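Local coordinates for protein bifunctional cytochrome P450/NADPH--P450 reductase (Deinococcus aerius, PDB 7F3H) that probably hydroxylates organic substrates through a heme-containing P450 domain, with electrons supplied from NADPH by a fused reductase, at residues D430-H435 and D448-V453. Residues are numbered along the deposited sequence; the frame is centred on the assembly and turned at random.
Sequences DPYDYH and DFALRV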
ATOM      1  N   ASP A 430     -16.711 -19.309  -0.186  1.00 29.11           N
ATOM      2  CA  ASP A 430     -16.888 -18.473  -1.377  1.00 27.56           C
ATOM      3  C   ASP A 430     -18.234 -18.769  -2.022  1.00 25.85           C
ATOM      4  O   ASP A 430     -18.331 -19.663  -2.871  1.00 30.40           O
ATOM      5  CB  ASP A 430     -15.734 -18.739  -2.347  1.00 28.91           C
ATOM      6  CG  ASP A 430     -15.844 -17.956  -3.642  1.00 27.72           C
ATOM      7  OD1 ASP A 430     -16.730 -17.080  -3.762  1.00 25.30           O
ATOM      8  OD2 ASP A 430     -15.012 -18.221  -4.537  1.00 27.59           O
ATOM      9  N   PRO A 431     -19.311 -18.070  -1.641  1.00 32.70           N
ATOM     10  CA  PRO A 431     -20.652 -18.470  -2.119  1.00 28.01           C
ATOM     11  C   PRO A 431     -21.013 -17.986  -3.507  1.00 28.59           C
ATOM     12  O   PRO A 431     -22.041 -18.427  -4.031  1.00 32.96           O
ATOM     13  CB  PRO A 431     -21.602 -17.838  -1.085  1.00 35.06           C
ATOM     14  CG  PRO A 431     -20.911 -16.590  -0.695  1.00 34.34           C
ATOM     15  CD  PRO A 431     -19.394 -16.927  -0.706  1.00 33.23           C
ATOM     16  N   TYR A 432     -20.295 -17.016  -4.081  1.00 32.21           N
ATOM     17  CA  TYR A 432     -20.709 -16.407  -5.339  1.00 29.82           C
ATOM     18  C   TYR A 432     -19.745 -16.659  -6.492  1.00 28.50           C
ATOM     19  O   TYR A 432     -19.909 -16.050  -7.555  1.00 31.30           O
ATOM     20  CB  TYR A 432     -20.905 -14.898  -5.173  1.00 32.25           C
ATOM     21  CG  TYR A 432     -21.892 -14.497  -4.097  1.00 27.29           C
ATOM     22  CD1 TYR A 432     -23.048 -15.232  -3.871  1.00 33.35           C
ATOM     23  CD2 TYR A 432     -21.643 -13.396  -3.287  1.00 29.67           C
ATOM     24  CE1 TYR A 432     -23.942 -14.873  -2.864  1.00 31.52           C
ATOM     25  CE2 TYR A 432     -22.520 -13.022  -2.293  1.00 35.56           C
ATOM     26  CZ  TYR A 432     -23.667 -13.767  -2.090  1.00 33.59           C
ATOM     27  OH  TYR A 432     -24.519 -13.390  -1.099  1.00 43.36           O
ATOM     28  N   ASP A 433     -18.741 -17.514  -6.318  1.00 26.73           N
ATOM     29  CA  ASP A 433     -17.721 -17.700  -7.342  1.00 29.46           C
ATOM     30  C   ASP A 433     -17.089 -16.354  -7.699  1.00 30.45           C
ATOM     31  O   ASP A 433     -17.165 -15.891  -8.837  1.00 29.84           O
ATOM     32  CB  ASP A 433     -18.308 -18.367  -8.589  1.00 26.28           C
ATOM     33  CG  ASP A 433     -18.969 -19.692  -8.294  1.00 28.40           C
ATOM     34  OD1 ASP A 433     -18.587 -20.375  -7.306  1.00 28.51           O
ATOM     35  OD2 ASP A 433     -19.865 -20.055  -9.081  1.00 28.41           O
ATOM     36  N   TYR A 434     -16.523 -15.690  -6.685  1.00 28.58           N
ATOM     37  CA  TYR A 434     -16.040 -14.320  -6.873  1.00 29.15           C
ATOM     38  C   TYR A 434     -15.177 -14.234  -8.132  1.00 31.39           C
ATOM     39  O   TYR A 434     -14.252 -15.032  -8.322  1.00 30.18           O
ATOM     40  CB  TYR A 434     -15.248 -13.841  -5.639  1.00 25.45           C
ATOM     41  CG  TYR A 434     -14.618 -12.491  -5.883  1.00 31.06           C
ATOM     42  CD1 TYR A 434     -15.405 -11.370  -6.174  1.00 27.37           C
ATOM     43  CD2 TYR A 434     -13.239 -12.337  -5.889  1.00 27.73           C
ATOM     44  CE1 TYR A 434     -14.823 -10.158  -6.423  1.00 28.52           C
ATOM     45  CE2 TYR A 434     -12.653 -11.125  -6.138  1.00 25.79           C
ATOM     46  CZ  TYR A 434     -13.435 -10.038  -6.415  1.00 29.33           C
ATOM     47  OH  TYR A 434     -12.809  -8.827  -6.658  1.00 31.01           O
ATOM     48  N   HIS A 435     -15.573 -13.361  -9.061  1.00 27.66           N
ATOM     49  CA  HIS A 435     -14.743 -13.030 -10.214  1.00 27.99           C
ATOM     50  C   HIS A 435     -13.919 -11.790  -9.880  1.00 28.95           C
ATOM     51  O   HIS A 435     -14.478 -10.730  -9.581  1.00 27.99           O
ATOM     52  CB  HIS A 435     -15.579 -12.805 -11.476  1.00 24.52           C
ATOM     53  CG  HIS A 435     -14.750 -12.729 -12.726  1.00 30.72           C
ATOM     54  ND1 HIS A 435     -14.417 -11.536 -13.334  1.00 34.26           N
ATOM     55  CD2 HIS A 435     -14.145 -13.696 -13.454  1.00 34.16           C
ATOM     56  CE1 HIS A 435     -13.663 -11.772 -14.394  1.00 30.61           C
ATOM     57  NE2 HIS A 435     -13.478 -13.074 -14.484  1.00 34.58           N
ATOM     58  N   ASP A 448     -16.060  -5.524  -4.672  1.00 27.53           N
ATOM     59  CA  ASP A 448     -17.274  -6.351  -4.669  1.00 28.62           C
ATOM     60  C   ASP A 448     -16.960  -7.811  -4.337  1.00 33.11           C
ATOM     61  O   ASP A 448     -17.632  -8.740  -4.820  1.00 26.29           O
ATOM     62  CB  ASP A 448     -18.014  -6.256  -6.013  1.00 38.29           C
ATOM     63  CG  ASP A 448     -18.211  -4.821  -6.464  1.00 43.00           C
ATOM     64  OD1 ASP A 448     -18.580  -3.980  -5.608  1.00 41.50           O
ATOM     65  OD2 ASP A 448     -17.957  -4.535  -7.664  1.00 45.00           O
ATOM     66  N   PHE A 449     -15.942  -7.999  -3.500  1.00 30.58           N
ATOM     67  CA  PHE A 449     -15.472  -9.300  -3.044  1.00 29.14           C
ATOM     68  C   PHE A 449     -16.197  -9.644  -1.740  1.00 27.46           C
ATOM     69  O   PHE A 449     -15.977  -9.014  -0.708  1.00 33.80           O
ATOM     70  CB  PHE A 449     -13.951  -9.244  -2.864  1.00 30.58           C
ATOM     71  CG  PHE A 449     -13.313 -10.505  -2.305  1.00 30.76           C
ATOM     72  CD1 PHE A 449     -13.901 -11.769  -2.464  1.00 28.87           C
ATOM     73  CD2 PHE A 449     -12.073 -10.426  -1.661  1.00 25.67           C
ATOM     74  CE1 PHE A 449     -13.260 -12.959  -1.951  1.00 27.77           C
ATOM     75  CE2 PHE A 449     -11.439 -11.590  -1.173  1.00 25.12           C
ATOM     76  CZ  PHE A 449     -12.047 -12.860  -1.312  1.00 23.48           C
ATOM     77  N   ALA A 450     -17.103 -10.598  -1.802  1.00 28.51           N
ATOM     78  CA  ALA A 450     -17.793 -11.102  -0.629  1.00 32.11           C
ATOM     79  C   ALA A 450     -17.334 -12.532  -0.338  1.00 30.29           C
ATOM     80  O   ALA A 450     -17.162 -13.334  -1.260  1.00 30.07           O
ATOM     81  CB  ALA A 450     -19.316 -11.059  -0.849  1.00 22.18           C
ATOM     82  N   LEU A 451     -17.163 -12.859   0.943  1.00 26.42           N
ATOM     83  CA  LEU A 451     -17.040 -14.246   1.369  1.00 30.34           C
ATOM     84  C   LEU A 451     -17.947 -14.479   2.569  1.00 31.64           C
ATOM     85  O   LEU A 451     -18.593 -13.551   3.070  1.00 31.36           O
ATOM     86  CB  LEU A 451     -15.583 -14.625   1.696  1.00 30.60           C
ATOM     87  CG  LEU A 451     -14.758 -13.817   2.695  1.00 32.25           C
ATOM     88  CD1 LEU A 451     -15.127 -14.179   4.139  1.00 31.06           C
ATOM     89  CD2 LEU A 451     -13.279 -14.054   2.427  1.00 27.54           C
ATOM     90  N   ARG A 452     -18.036 -15.747   2.992  1.00 29.81           N
ATOM     91  CA  ARG A 452     -18.751 -16.134   4.201  1.00 27.64           C
ATOM     92  C   ARG A 452     -17.835 -16.897   5.154  1.00 28.09           C
ATOM     93  O   ARG A 452     -16.924 -17.609   4.726  1.00 27.86           O
ATOM     94  CB  ARG A 452     -19.980 -16.960   3.855  1.00 29.15           C
ATOM     95  CG  ARG A 452     -21.185 -16.067   3.641  1.00 34.07           C
ATOM     96  CD  ARG A 452     -22.329 -16.804   2.986  1.00 39.99           C
ATOM     97  NE  ARG A 452     -23.092 -15.873   2.176  1.00 34.02           N
ATOM     98  CZ  ARG A 452     -24.071 -16.226   1.362  1.00 39.17           C
ATOM     99  NH1 ARG A 452     -24.429 -17.500   1.255  1.00 43.84           N
ATOM    100  NH2 ARG A 452     -24.689 -15.301   0.645  1.00 39.00           N
ATOM    101  N   VAL A 453     -18.049 -16.724   6.464  1.00 27.98           N
ATOM    102  CA  VAL A 453     -17.198 -17.385   7.453  1.00 28.38           C
ATOM    103  C   VAL A 453     -18.052 -18.160   8.450  1.00 37.26           C
ATOM    104  O   VAL A 453     -19.195 -17.788   8.757  1.00 34.22           O
ATOM    105  CB  VAL A 453     -16.262 -16.409   8.212  1.00 26.90           C
ATOM    106  CG1 VAL A 453     -15.267 -15.797   7.274  1.00 31.86           C
ATOM    107  CG2 VAL A 453     -17.033 -15.337   8.950  1.00 23.60           C
TER
HETATM  108  O   HOH W   1     -18.136 -15.091  -2.907  1.00 27.21           O
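The carbonyl O of Asp448 lies 3.5 Å from Tyr434 CE1, where strand 450-455 is about to begin. Phe449 then takes one face of the Tyr434 ring in an offset stack, centroids 4.6 Å apart and planes inclined at 27°. Phe449 CD1 sits over that face toward its rim, while Phe449 CB adds a CH-pi contact at 3.9 Å from the Tyr434 ring centroid. The Tyr434 OH hydrogen-bonds to the backbone O of Glu447 and N of Lys437. At Ala450, CB meets the Tyr432 ring edge, 4.0 Å from Tyr432 CE2, and a water donates to Ala450 O and Asp430 OD1 while accepting from Tyr432 N. The same OD1 takes the N-H of Tyr434 through its syn lone pair, at 167°. Past Leu451, Arg452 lays one guanidinium face on Pro431, Arg452 NE 3.7 Å from Pro431 CG, and stands nearly perpendicular (86°) to the Tyr432 ring. Asp141 OD1 forms a salt bridge with Arg452 NE, and OD2 a hydrogen bond with Tyr432 OH. The loop after strand 426-429 thus packs against the start of the middle strand of a three-stranded antiparallel sheet, by aromatic stacking at one end and polar contacts to Asp141 at the other.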